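Putative endonuclease/exonuclease/phosphatase family protein (Bacteroides vulgatus ATCC 8482, PDB 3G6S) probably hydrolyses phosphodiester bonds as a nuclease of the DNase I-like endonuclease/exonuclease/phosphatase superfamily. Local coordinates at residues 4-9 against 130-135; 137-142 against 149-154; 157-162 against 188-193; 183-188 against 225-230. One frame throughout, in Å; residues are numbered along the deposited sequence.

Contact 1 of 4, residues 4-9 against 130-135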
loop_
_atom_site.group_PDB
_atom_site.type_symbol
_atom_site.label_atom_id
_atom_site.label_comp_id
_atom_site.label_asym_id
_atom_site.label_seq_id
_atom_site.Cartn_x
_atom_site.Cartn_y
_atom_site.Cartn_z
ATOM N N VAL A 4 13.658 8.379 1.233
ATOM C CA VAL A 4 13.071 7.070 0.993
ATOM C C VAL A 4 12.070 7.079 -0.152
ATOM O O VAL A 4 11.129 7.869 -0.162
ATOM C CB VAL A 4 12.379 6.538 2.280
ATOM C CG1 VAL A 4 11.316 7.505 2.738
ATOM C CG2 VAL A 4 11.780 5.178 2.023
ATOM N N ARG A 5 12.287 6.210 -1.130
ATOM C CA ARG A 5 11.370 6.111 -2.249
ATOM C C ARG A 5 10.305 5.080 -1.875
ATOM O O ARG A 5 10.568 3.883 -1.817
ATOM C CB ARG A 5 12.111 5.685 -3.505
ATOM C CG ARG A 5 11.204 5.539 -4.696
ATOM C CD ARG A 5 12.013 5.491 -5.969
ATOM N NE ARG A 5 12.735 6.738 -6.157
ATOM C CZ ARG A 5 13.678 6.922 -7.071
ATOM N NH1 ARG A 5 14.017 5.930 -7.884
ATOM N NH2 ARG A 5 14.280 8.102 -7.176
ATOM N N TRP A 6 9.106 5.573 -1.614
ATOM C CA TRP A 6 7.983 4.753 -1.199
ATOM C C TRP A 6 7.088 4.383 -2.379
ATOM O O TRP A 6 7.091 5.066 -3.406
ATOM C CB TRP A 6 7.178 5.548 -0.176
ATOM C CG TRP A 6 6.639 4.748 0.970
ATOM C CD1 TRP A 6 5.571 3.892 0.958
ATOM C CD2 TRP A 6 7.109 4.785 2.316
ATOM N NE1 TRP A 6 5.348 3.394 2.220
ATOM C CE2 TRP A 6 6.291 3.914 3.073
ATOM C CE3 TRP A 6 8.160 5.452 2.958
ATOM C CZ2 TRP A 6 6.473 3.717 4.445
ATOM C CZ3 TRP A 6 8.342 5.258 4.319
ATOM C CH2 TRP A 6 7.508 4.383 5.045
ATOM N N ALA A 7 6.317 3.309 -2.231
ATOM C CA ALA A 7 5.406 2.893 -3.294
ATOM C C ALA A 7 4.274 1.993 -2.814
ATOM O O ALA A 7 4.472 1.119 -1.971
ATOM C CB ALA A 7 6.185 2.192 -4.405
ATOM N N THR A 8 3.080 2.227 -3.350
ATOM C CA THR A 8 1.917 1.410 -3.033
ATOM C C THR A 8 1.518 0.746 -4.345
ATOM O O THR A 8 1.450 1.411 -5.384
ATOM C CB THR A 8 0.728 2.248 -2.493
ATOM O OG1 THR A 8 -0.383 1.379 -2.226
ATOM C CG2 THR A 8 0.297 3.312 -3.505
ATOM N N PHE A 9 1.253 -0.556 -4.307
ATOM C CA PHE A 9 0.913 -1.265 -5.527
ATOM C C PHE A 9 0.059 -2.521 -5.344
ATOM O O PHE A 9 0.408 -3.432 -4.591
ATOM C CB PHE A 9 2.217 -1.614 -6.247
ATOM C CG PHE A 9 2.023 -2.284 -7.566
ATOM C CD1 PHE A 9 1.040 -1.843 -8.444
ATOM C CD2 PHE A 9 2.850 -3.333 -7.950
ATOM C CE1 PHE A 9 0.875 -2.439 -9.693
ATOM C CE2 PHE A 9 2.700 -3.942 -9.199
ATOM C CZ PHE A 9 1.712 -3.495 -10.075
ATOM N N LYS A 130 16.994 7.298 11.955
ATOM C CA LYS A 130 15.640 7.835 11.929
ATOM C C LYS A 130 14.565 6.768 12.072
ATOM O O LYS A 130 14.601 5.733 11.397
ATOM C CB LYS A 130 15.394 8.616 10.638
ATOM C CG LYS A 130 14.049 9.313 10.605
ATOM C CD LYS A 130 13.937 10.393 11.671
ATOM C CE LYS A 130 12.629 11.166 11.509
ATOM N NZ LYS A 130 12.426 12.243 12.531
ATOM N N ILE A 131 13.613 7.039 12.962
ATOM C CA ILE A 131 12.493 6.142 13.226
ATOM C C ILE A 131 11.240 6.653 12.526
ATOM O O ILE A 131 10.953 7.848 12.528
ATOM C CB ILE A 131 12.207 6.025 14.746
ATOM C CG1 ILE A 131 13.223 5.095 15.401
ATOM C CG2 ILE A 131 10.820 5.482 14.984
ATOM C CD1 ILE A 131 14.571 5.712 15.548
ATOM N N PHE A 132 10.510 5.738 11.905
ATOM C CA PHE A 132 9.279 6.090 11.223
ATOM C C PHE A 132 8.384 4.885 11.121
ATOM O O PHE A 132 8.790 3.773 11.435
ATOM C CB PHE A 132 9.547 6.644 9.825
ATOM C CG PHE A 132 10.334 5.730 8.937
ATOM C CD1 PHE A 132 11.726 5.682 9.023
ATOM C CD2 PHE A 132 9.694 4.972 7.957
ATOM C CE1 PHE A 132 12.473 4.907 8.132
ATOM C CE2 PHE A 132 10.432 4.192 7.064
ATOM C CZ PHE A 132 11.827 4.158 7.148
HETATM N N MSE A 133 7.156 5.097 10.683
HETATM C CA MSE A 133 6.259 3.978 10.583
HETATM C C MSE A 133 5.625 3.857 9.218
HETATM O O MSE A 133 5.370 4.850 8.534
HETATM C CB MSE A 133 5.179 4.090 11.644
HETATM C CG MSE A 133 4.190 2.954 11.622
HETATM SE SE MSE A 133 2.786 3.281 12.871
HETATM C CE MSE A 133 2.395 1.453 13.319
ATOM N N ALA A 134 5.380 2.619 8.828
ATOM C CA ALA A 134 4.753 2.335 7.558
ATOM C C ALA A 134 3.518 1.497 7.834
ATOM O O ALA A 134 3.560 0.540 8.612
ATOM C CB ALA A 134 5.709 1.571 6.658
ATOM N N VAL A 135 2.417 1.873 7.196
ATOM C CA VAL A 135 1.167 1.145 7.337
ATOM C C VAL A 135 0.633 0.921 5.932
ATOM O O VAL A 135 0.516 1.861 5.150
ATOM C CB VAL A 135 0.129 1.931 8.180
ATOM C CG1 VAL A 135 -1.164 1.124 8.304
ATOM C CG2 VAL A 135 0.689 2.200 9.565
HETATM O O HOH W 1 3.135 1.903 3.509
#
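Phe132 holds CG in the cleft between its own N and C (chi1 56°), a torsion that brings its CE2 corner to Trp6 CH2. This is the core of the DNase I-like alpha/beta sandwich, in which two mixed beta sheets pack face to face: strand 2-10 belongs to one, strand 131-138 to the other. The short segments run nearly parallel, at 17°, with their axes 10.5 Å apart, a spacing too wide for backbone hydrogen bonds, bridged by side chains and one water.

The six-membered ring of Trp6 meets the Phe132 ring rim to rim. Their planes are inclined at 65°, neither ring lies over the face of the other, and the closest approach is Trp6 CH2 to Phe132 CE2, 3.6 Å. Farther along strand 131-138, Ala134 turns its methyl to the indole edge, though its closeness in the model is doubtful; Val168 and Thr170 of strand 167-172 also touch Trp6. The indole N-H, buried between the sheets, is satisfied through a water that lies at the ring edge, in its plane. That water accepts from Trp6 NE1 at 3.0 Å and donates to Val135 O at 3.1 Å.

Contact 2 of 4, residues 137-142 against 149-154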
loop_
_atom_site.group_PDB
_atom_site.type_symbol
_atom_site.label_atom_id
_atom_site.label_comp_id
_atom_site.label_asym_id
_atom_site.label_seq_id
_atom_site.Cartn_x
_atom_site.Cartn_y
_atom_site.Cartn_z
ATOM N N THR A 137 -2.510 -1.026 3.744
ATOM C CA THR A 137 -3.812 -1.638 3.925
ATOM C C THR A 137 -4.608 -1.805 2.625
ATOM O O THR A 137 -4.175 -1.348 1.572
ATOM C CB THR A 137 -4.612 -0.801 4.950
ATOM O OG1 THR A 137 -5.888 -1.405 5.182
ATOM C CG2 THR A 137 -4.797 0.613 4.441
ATOM N N HIS A 138 -5.759 -2.475 2.715
ATOM C CA HIS A 138 -6.666 -2.705 1.575
ATOM C C HIS A 138 -8.103 -2.571 2.084
ATOM O O HIS A 138 -8.574 -3.425 2.826
ATOM C CB HIS A 138 -6.483 -4.113 0.996
ATOM C CG HIS A 138 -7.114 -4.300 -0.348
ATOM N ND1 HIS A 138 -7.929 -3.346 -0.920
ATOM C CD2 HIS A 138 -7.018 -5.305 -1.249
ATOM C CE1 HIS A 138 -8.304 -3.756 -2.123
ATOM N NE2 HIS A 138 -7.765 -4.939 -2.345
ATOM N N PHE A 139 -8.790 -1.499 1.689
ATOM C CA PHE A 139 -10.168 -1.230 2.123
ATOM C C PHE A 139 -11.262 -2.008 1.382
ATOM O O PHE A 139 -11.027 -2.570 0.310
ATOM C CB PHE A 139 -10.457 0.270 1.999
ATOM C CG PHE A 139 -9.990 1.084 3.176
ATOM C CD1 PHE A 139 -8.876 0.706 3.914
ATOM C CD2 PHE A 139 -10.650 2.255 3.527
ATOM C CE1 PHE A 139 -8.434 1.484 4.984
ATOM C CE2 PHE A 139 -10.210 3.034 4.595
ATOM C CZ PHE A 139 -9.103 2.648 5.321
ATOM N N ASP A 140 -12.458 -2.030 1.973
ATOM C CA ASP A 140 -13.622 -2.704 1.396
ATOM C C ASP A 140 -14.256 -1.799 0.333
ATOM O O ASP A 140 -14.407 -0.597 0.547
ATOM C CB ASP A 140 -14.658 -3.001 2.486
ATOM C CG ASP A 140 -15.872 -3.765 1.957
ATOM O OD1 ASP A 140 -16.871 -3.879 2.692
ATOM O OD2 ASP A 140 -15.831 -4.263 0.811
ATOM N N HIS A 141 -14.631 -2.376 -0.804
ATOM C CA HIS A 141 -15.237 -1.603 -1.881
ATOM C C HIS A 141 -16.732 -1.370 -1.670
ATOM O O HIS A 141 -17.296 -0.392 -2.174
ATOM C CB HIS A 141 -15.017 -2.301 -3.217
ATOM C CG HIS A 141 -15.479 -3.718 -3.227
ATOM N ND1 HIS A 141 -16.476 -4.170 -4.070
ATOM C CD2 HIS A 141 -15.096 -4.784 -2.492
ATOM C CE1 HIS A 141 -16.681 -5.454 -3.847
ATOM N NE2 HIS A 141 -15.857 -5.854 -2.894
ATOM N N VAL A 142 -17.372 -2.257 -0.916
ATOM C CA VAL A 142 -18.804 -2.124 -0.652
ATOM C C VAL A 142 -19.144 -1.437 0.680
ATOM O O VAL A 142 -20.006 -0.561 0.726
ATOM C CB VAL A 142 -19.502 -3.502 -0.687
ATOM C CG1 VAL A 142 -20.975 -3.338 -0.354
ATOM C CG2 VAL A 142 -19.342 -4.133 -2.067
ATOM N N GLN A 149 -14.617 3.684 9.395
ATOM C CA GLN A 149 -14.062 3.140 10.626
ATOM C C GLN A 149 -12.627 2.683 10.452
ATOM O O GLN A 149 -11.795 2.874 11.343
ATOM C CB GLN A 149 -14.915 1.972 11.140
ATOM C CG GLN A 149 -16.263 2.386 11.708
ATOM C CD GLN A 149 -16.144 3.538 12.696
ATOM O OE1 GLN A 149 -15.315 3.506 13.610
ATOM N NE2 GLN A 149 -16.972 4.564 12.515
ATOM N N SER A 150 -12.340 2.067 9.309
ATOM C CA SER A 150 -10.990 1.582 9.018
ATOM C C SER A 150 -9.982 2.731 9.050
ATOM O O SER A 150 -8.858 2.570 9.533
ATOM C CB SER A 150 -10.954 0.910 7.642
ATOM O OG SER A 150 -11.651 -0.319 7.667
ATOM N N ALA A 151 -10.400 3.887 8.536
ATOM C CA ALA A 151 -9.556 5.070 8.502
ATOM C C ALA A 151 -9.264 5.577 9.913
ATOM O O ALA A 151 -8.113 5.816 10.273
ATOM C CB ALA A 151 -10.223 6.150 7.678
ATOM N N LEU A 152 -10.310 5.737 10.715
ATOM C CA LEU A 152 -10.143 6.208 12.083
ATOM C C LEU A 152 -9.301 5.211 12.878
ATOM O O LEU A 152 -8.483 5.601 13.706
ATOM C CB LEU A 152 -11.511 6.391 12.747
ATOM C CG LEU A 152 -12.339 7.538 12.158
ATOM C CD1 LEU A 152 -13.833 7.282 12.323
ATOM C CD2 LEU A 152 -11.925 8.825 12.815
ATOM N N LEU A 153 -9.495 3.925 12.610
ATOM C CA LEU A 153 -8.756 2.888 13.305
ATOM C C LEU A 153 -7.262 3.006 13.021
ATOM O O LEU A 153 -6.437 2.905 13.929
ATOM C CB LEU A 153 -9.274 1.515 12.875
ATOM C CG LEU A 153 -8.476 0.272 13.282
ATOM C CD1 LEU A 153 -8.372 0.177 14.794
ATOM C CD2 LEU A 153 -9.157 -0.956 12.708
ATOM N N ILE A 154 -6.915 3.233 11.760
ATOM C CA ILE A 154 -5.517 3.371 11.378
ATOM C C ILE A 154 -4.887 4.567 12.083
ATOM O O ILE A 154 -3.784 4.463 12.621
ATOM C CB ILE A 154 -5.388 3.518 9.844
ATOM C CG1 ILE A 154 -5.753 2.189 9.181
ATOM C CG2 ILE A 154 -3.963 3.945 9.455
ATOM C CD1 ILE A 154 -5.903 2.262 7.675
#
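Strand 131-138 runs out at His138 into an extended loop, and the chain at Phe139 passes the helix with its CA 7.5 Å from Ser150 CA. Across that distance Phe139 lays one ring face against the helix: Ser150 CB sits 3.8 Å from the ring centroid, 25° off the normal, a CH-pi contact displaced toward the CZ rim. The same ring offers its edge to Ile154, whose CD1 lies near the ring plane, 3.8 Å from Phe139 CE1. Ile154 CD1 also meets Thr137 CG2 tip to tip at 3.8 Å, while Thr137 OG1, anti to its own N (chi1 -178°), lies at the edge of the Phe139 ring and is hydrogen-bonded to Ile117 O. Ser150 OG bonds back to Ala146 O. An alanine in place of Phe139 is likely to open a gap beside Ser150 CB and leave Ile154 CD1 without its aromatic neighbour. Asp140 OD2 accepts from Val142 N at 3.1 Å in an Asx turn. The contact joins the first strand and the helix of the beta-alpha-beta unit 131-138, 144-161, 167-172; Phe173 meets the Phe139 ring, and Thr184 and Ile185 of helix 180-186 touch Ala151.

Contact 3 of 4, residues 157-162 against 188-193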
loop_
_atom_site.group_PDB
_atom_site.type_symbol
_atom_site.label_atom_id
_atom_site.label_comp_id
_atom_site.label_asym_id
_atom_site.label_seq_id
_atom_site.Cartn_x
_atom_site.Cartn_y
_atom_site.Cartn_z
ATOM N N LYS A 157 -3.966 3.807 15.549
ATOM C CA LYS A 157 -2.848 2.875 15.649
ATOM C C LYS A 157 -1.526 3.583 15.370
ATOM O O LYS A 157 -0.488 3.202 15.909
ATOM C CB LYS A 157 -3.030 1.723 14.665
ATOM C CG LYS A 157 -4.359 0.987 14.826
ATOM C CD LYS A 157 -4.446 0.193 16.131
ATOM C CE LYS A 157 -3.505 -1.007 16.111
ATOM N NZ LYS A 157 -3.703 -1.907 17.278
ATOM N N ILE A 158 -1.561 4.610 14.522
ATOM C CA ILE A 158 -0.352 5.355 14.219
ATOM C C ILE A 158 0.041 6.156 15.451
ATOM O O ILE A 158 1.225 6.239 15.785
ATOM C CB ILE A 158 -0.544 6.326 13.038
ATOM C CG1 ILE A 158 -0.619 5.549 11.724
ATOM C CG2 ILE A 158 0.607 7.319 12.992
ATOM C CD1 ILE A 158 -1.059 6.429 10.521
ATOM N N LYS A 159 -0.944 6.737 16.135
ATOM C CA LYS A 159 -0.650 7.522 17.330
ATOM C C LYS A 159 -0.242 6.617 18.485
ATOM O O LYS A 159 0.519 7.023 19.362
ATOM C CB LYS A 159 -1.859 8.363 17.750
ATOM C CG LYS A 159 -2.344 9.325 16.683
ATOM C CD LYS A 159 -3.225 10.424 17.256
ATOM C CE LYS A 159 -4.504 9.899 17.868
ATOM N NZ LYS A 159 -5.344 11.039 18.348
ATOM N N GLU A 160 -0.743 5.388 18.472
ATOM C CA GLU A 160 -0.437 4.428 19.519
ATOM C C GLU A 160 0.995 3.923 19.412
ATOM O O GLU A 160 1.736 3.925 20.393
ATOM C CB GLU A 160 -1.400 3.243 19.431
ATOM C CG GLU A 160 -1.169 2.146 20.467
ATOM C CD GLU A 160 -1.998 0.899 20.189
ATOM O OE1 GLU A 160 -3.223 1.038 19.944
ATOM O OE2 GLU A 160 -1.427 -0.222 20.227
ATOM N N ILE A 161 1.380 3.502 18.212
ATOM C CA ILE A 161 2.709 2.954 17.975
ATOM C C ILE A 161 3.852 3.944 17.829
ATOM O O ILE A 161 4.872 3.817 18.500
ATOM C CB ILE A 161 2.726 2.061 16.715
ATOM C CG1 ILE A 161 2.022 0.733 16.997
ATOM C CG2 ILE A 161 4.163 1.788 16.280
ATOM C CD1 ILE A 161 0.523 0.841 17.156
ATOM N N VAL A 162 3.700 4.923 16.948
ATOM C CA VAL A 162 4.786 5.869 16.726
ATOM C C VAL A 162 4.484 7.296 17.184
ATOM O O VAL A 162 5.325 8.186 17.056
ATOM C CB VAL A 162 5.210 5.866 15.221
ATOM C CG1 VAL A 162 4.354 6.853 14.412
ATOM C CG2 VAL A 162 6.677 6.193 15.100
ATOM N N ASN A 188 -9.078 14.990 9.423
ATOM C CA ASN A 188 -9.099 14.565 10.812
ATOM C C ASN A 188 -8.132 15.408 11.640
ATOM O O ASN A 188 -7.159 15.952 11.117
ATOM C CB ASN A 188 -8.718 13.089 10.891
ATOM C CG ASN A 188 -8.808 12.533 12.292
ATOM O OD1 ASN A 188 -7.894 12.691 13.099
ATOM N ND2 ASN A 188 -9.924 11.879 12.592
ATOM N N GLU A 189 -8.422 15.521 12.933
ATOM C CA GLU A 189 -7.591 16.282 13.861
ATOM C C GLU A 189 -6.124 15.850 13.721
ATOM O O GLU A 189 -5.212 16.653 13.903
ATOM C CB GLU A 189 -8.111 16.049 15.275
ATOM C CG GLU A 189 -7.450 16.860 16.357
ATOM C CD GLU A 189 -8.238 16.795 17.650
ATOM O OE1 GLU A 189 -8.519 15.669 18.131
ATOM O OE2 GLU A 189 -8.581 17.871 18.189
ATOM N N PHE A 190 -5.908 14.575 13.406
ATOM C CA PHE A 190 -4.568 14.039 13.176
ATOM C C PHE A 190 -4.406 14.201 11.664
ATOM O O PHE A 190 -5.000 13.454 10.879
ATOM C CB PHE A 190 -4.512 12.564 13.593
ATOM C CG PHE A 190 -3.162 11.920 13.408
ATOM C CD1 PHE A 190 -2.798 11.375 12.183
ATOM C CD2 PHE A 190 -2.253 11.859 14.462
ATOM C CE1 PHE A 190 -1.542 10.776 12.007
ATOM C CE2 PHE A 190 -0.989 11.262 14.302
ATOM C CZ PHE A 190 -0.633 10.721 13.078
ATOM N N VAL A 191 -3.632 15.214 11.274
ATOM C CA VAL A 191 -3.397 15.552 9.874
ATOM C C VAL A 191 -2.664 14.492 9.066
ATOM O O VAL A 191 -1.660 13.924 9.504
ATOM C CB VAL A 191 -2.611 16.886 9.736
ATOM C CG1 VAL A 191 -2.402 17.224 8.261
ATOM C CG2 VAL A 191 -3.370 18.015 10.424
HETATM N N MSE A 192 -3.191 14.244 7.871
HETATM C CA MSE A 192 -2.644 13.277 6.927
HETATM C C MSE A 192 -2.762 13.917 5.559
HETATM O O MSE A 192 -3.862 14.222 5.101
HETATM C CB MSE A 192 -3.458 11.988 6.968
HETATM C CG MSE A 192 -3.334 11.245 8.275
HETATM SE SE MSE A 192 -2.126 9.747 8.132
HETATM C CE MSE A 192 -3.444 8.355 8.314
ATOM N N LYS A 193 -1.628 14.137 4.912
ATOM C CA LYS A 193 -1.616 14.762 3.596
ATOM C C LYS A 193 -1.664 13.711 2.483
ATOM O O LYS A 193 -1.173 12.594 2.639
ATOM C CB LYS A 193 -0.346 15.604 3.440
ATOM C CG LYS A 193 -0.099 16.608 4.556
ATOM C CD LYS A 193 -1.041 17.810 4.493
ATOM C CE LYS A 193 -0.620 18.867 5.519
ATOM N NZ LYS A 193 -1.379 20.150 5.427
#
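Phe190 reaches from its loop to helix 144-161, lying across Ile158 and alongside Lys159. From CB, its chi1 of -179° carries CG opposite the backbone N and sends the ring toward the helix. CG itself comes only loosely near Lys159 CD, at 4.1 Å. The next ring atom, CD2, lies 3.3 Å from Lys159 CD, and CE2 is 3.4 Å from Lys159 CG; the aliphatic part of the lysine comes obliquely and slides past the ring in the opposite direction. At the tip, CZ meets the branch methyl Ile158 CG2 at 3.6 Å, also obliquely, the two side chains crossing at about a right angle, and CE1 comes more distantly to the same methyl.

The segment 188-193 is the loop joining helix 180-186 to the short edge strand 193-194, lying beside helix 144-161 on the outer face of a sheet of the alpha/beta sandwich. An Asx turn shapes it: Asn188 OD1 accepts from Phe190 N at 2.8 Å in a nearly straight bond (171°). Ile155 touches Phe190 too. Deeper in, the selenomethionine Met192 bends at chi2 and chi3 and points its CE at Ile158 CD1, tip to tip, 3.8 Å apart, beside Val169.

Contact 4 of 4, residues 183-188 against 225-230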
loop_
_atom_site.group_PDB
_atom_site.type_symbol
_atom_site.label_atom_id
_atom_site.label_comp_id
_atom_site.label_asym_id
_atom_site.label_seq_id
_atom_site.Cartn_x
_atom_site.Cartn_y
_atom_site.Cartn_z
ATOM N N GLU A 183 -12.122 11.718 2.883
ATOM C CA GLU A 183 -12.281 12.937 3.654
ATOM C C GLU A 183 -12.038 12.722 5.151
ATOM O O GLU A 183 -11.559 13.625 5.832
ATOM C CB GLU A 183 -13.675 13.509 3.408
ATOM C CG GLU A 183 -13.836 14.952 3.824
ATOM C CD GLU A 183 -14.941 15.127 4.842
ATOM O OE1 GLU A 183 -15.250 16.284 5.205
ATOM O OE2 GLU A 183 -15.502 14.100 5.282
ATOM N N THR A 184 -12.345 11.531 5.663
ATOM C CA THR A 184 -12.138 11.271 7.086
ATOM C C THR A 184 -10.651 11.215 7.464
ATOM O O THR A 184 -10.283 11.607 8.568
ATOM C CB THR A 184 -12.820 9.956 7.566
ATOM O OG1 THR A 184 -11.959 8.841 7.314
ATOM C CG2 THR A 184 -14.143 9.742 6.848
ATOM N N ILE A 185 -9.792 10.729 6.569
ATOM C CA ILE A 185 -8.364 10.683 6.893
ATOM C C ILE A 185 -7.648 11.947 6.456
ATOM O O ILE A 185 -6.517 12.200 6.860
ATOM C CB ILE A 185 -7.643 9.487 6.250
ATOM C CG1 ILE A 185 -8.205 9.212 4.867
ATOM C CG2 ILE A 185 -7.744 8.282 7.149
ATOM C CD1 ILE A 185 -7.695 7.923 4.265
ATOM N N THR A 186 -8.319 12.737 5.629
ATOM C CA THR A 186 -7.768 13.979 5.118
ATOM C C THR A 186 -8.173 15.164 5.997
ATOM O O THR A 186 -7.427 16.136 6.111
ATOM C CB THR A 186 -8.257 14.210 3.666
ATOM O OG1 THR A 186 -7.605 13.278 2.801
ATOM C CG2 THR A 186 -7.957 15.620 3.186
ATOM N N THR A 187 -9.339 15.080 6.634
ATOM C CA THR A 187 -9.817 16.183 7.462
ATOM C C THR A 187 -9.977 15.829 8.935
ATOM O O THR A 187 -10.885 16.316 9.619
ATOM C CB THR A 187 -11.164 16.716 6.929
ATOM O OG1 THR A 187 -12.206 15.760 7.185
ATOM C CG2 THR A 187 -11.056 16.976 5.432
ATOM N N ASN A 188 -9.078 14.990 9.423
ATOM C CA ASN A 188 -9.099 14.565 10.812
ATOM C C ASN A 188 -8.132 15.408 11.640
ATOM O O ASN A 188 -7.159 15.952 11.117
ATOM C CB ASN A 188 -8.718 13.089 10.891
ATOM C CG ASN A 188 -8.808 12.533 12.292
ATOM O OD1 ASN A 188 -7.894 12.691 13.099
ATOM N ND2 ASN A 188 -9.924 11.879 12.592
ATOM N N PHE A 225 -3.791 5.320 -2.851
ATOM C CA PHE A 225 -3.184 6.533 -2.309
ATOM C C PHE A 225 -2.003 6.320 -1.379
ATOM O O PHE A 225 -1.798 5.238 -0.821
ATOM C CB PHE A 225 -4.225 7.351 -1.529
ATOM C CG PHE A 225 -5.463 7.674 -2.306
ATOM C CD1 PHE A 225 -5.628 8.930 -2.891
ATOM C CD2 PHE A 225 -6.475 6.721 -2.443
ATOM C CE1 PHE A 225 -6.788 9.239 -3.605
ATOM C CE2 PHE A 225 -7.639 7.010 -3.151
ATOM C CZ PHE A 225 -7.802 8.272 -3.735
ATOM N N ILE A 226 -1.234 7.391 -1.227
ATOM C CA ILE A 226 -0.107 7.424 -0.321
ATOM C C ILE A 226 -0.361 8.617 0.606
ATOM O O ILE A 226 -0.398 9.770 0.161
ATOM C CB ILE A 226 1.233 7.632 -1.054
ATOM C CG1 ILE A 226 1.514 6.435 -1.957
ATOM C CG2 ILE A 226 2.367 7.797 -0.034
ATOM C CD1 ILE A 226 2.847 6.509 -2.709
ATOM N N PHE A 227 -0.562 8.344 1.890
ATOM C CA PHE A 227 -0.812 9.417 2.848
ATOM C C PHE A 227 0.379 9.574 3.775
ATOM O O PHE A 227 0.978 8.586 4.198
ATOM C CB PHE A 227 -2.068 9.110 3.667
ATOM C CG PHE A 227 -3.334 9.145 2.864
ATOM C CD1 PHE A 227 -3.858 10.359 2.423
ATOM C CD2 PHE A 227 -3.996 7.960 2.537
ATOM C CE1 PHE A 227 -5.017 10.395 1.665
ATOM C CE2 PHE A 227 -5.155 7.980 1.781
ATOM C CZ PHE A 227 -5.672 9.206 1.340
ATOM N N VAL A 228 0.724 10.816 4.092
ATOM C CA VAL A 228 1.860 11.074 4.973
ATOM C C VAL A 228 1.589 12.131 6.035
ATOM O O VAL A 228 0.805 13.050 5.819
ATOM C CB VAL A 228 3.101 11.540 4.180
ATOM C CG1 VAL A 228 3.462 10.510 3.113
ATOM C CG2 VAL A 228 2.837 12.905 3.562
ATOM N N THR A 229 2.251 12.002 7.180
ATOM C CA THR A 229 2.085 12.970 8.254
ATOM C C THR A 229 2.681 14.314 7.814
ATOM O O THR A 229 3.611 14.349 7.007
ATOM C CB THR A 229 2.716 12.441 9.550
ATOM O OG1 THR A 229 3.975 11.820 9.264
ATOM C CG2 THR A 229 1.786 11.408 10.186
ATOM N N PRO A 230 2.151 15.436 8.338
ATOM C CA PRO A 230 2.613 16.787 7.981
ATOM C C PRO A 230 4.113 17.108 7.956
ATOM O O PRO A 230 4.532 18.033 7.261
ATOM C CB PRO A 230 1.822 17.687 8.935
ATOM C CG PRO A 230 1.610 16.824 10.128
ATOM C CD PRO A 230 1.292 15.473 9.537
#
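Ile185 and Phe227 cross at about a right angle, the isoleucine reaching obliquely to the ring from its helix. Only its far end does the touching: Ile185 CD1 is 3.6 Å from Phe227 CE2 and 3.8 Å from Phe227 CZ. The chain gets there with CG1 flanked by both the N and the C of its own residue (chi1 37°) and then extended at chi2, so the terminal methyl leads. Thr186 crosses the same ring, likewise at roughly a right angle, and comes nearest with OG1, 4.0 Å from Phe227 CE1. That hydroxyl bonds to Tyr182 O, and its approach to the ring is packing alone.

Here helix 180-186 is laid over strand 224-228, on the outer face of one of the two sheets that build the DNase I-like sandwich. Within these segments Phe227 is the strand residue that touches the helix, and its ring also stands edge-to-face with Phe173; Phe225 meets Tyr182 nearby. An alanine at Phe227 would probably leave Ile185 CD1 facing a gap between helix and sheet and deprive Phe173 of one of its ring partners. At Thr187 the chain turns off, and Glu183 O takes two good bonds: Thr187 N at 2.8 Å and Thr187 OG1 at 2.6 Å reach it from opposite faces of the carbonyl plane.

In the fold
From the N terminus, strand 2-10 is the first to be used: contact 1 closes a long excursion of 120 residues and ties the two sheets of the sandwich together. The chain runs on along strand 131-138 into contact 2, a short local closure with helix 144-161, within the beta-alpha-beta unit. The last turn of that helix serves contact 3, which brings back the loop 188-193. Contact 4 opens before contact 3 has closed and ends on strand 224-228, so these two cross, sharing Asn188; Lys193 N probably bonds to Val228 O between them. Met133 of contact 1 packs on Ile158 and Ile161, and Ala151 on Ile185, linking sheet and helices.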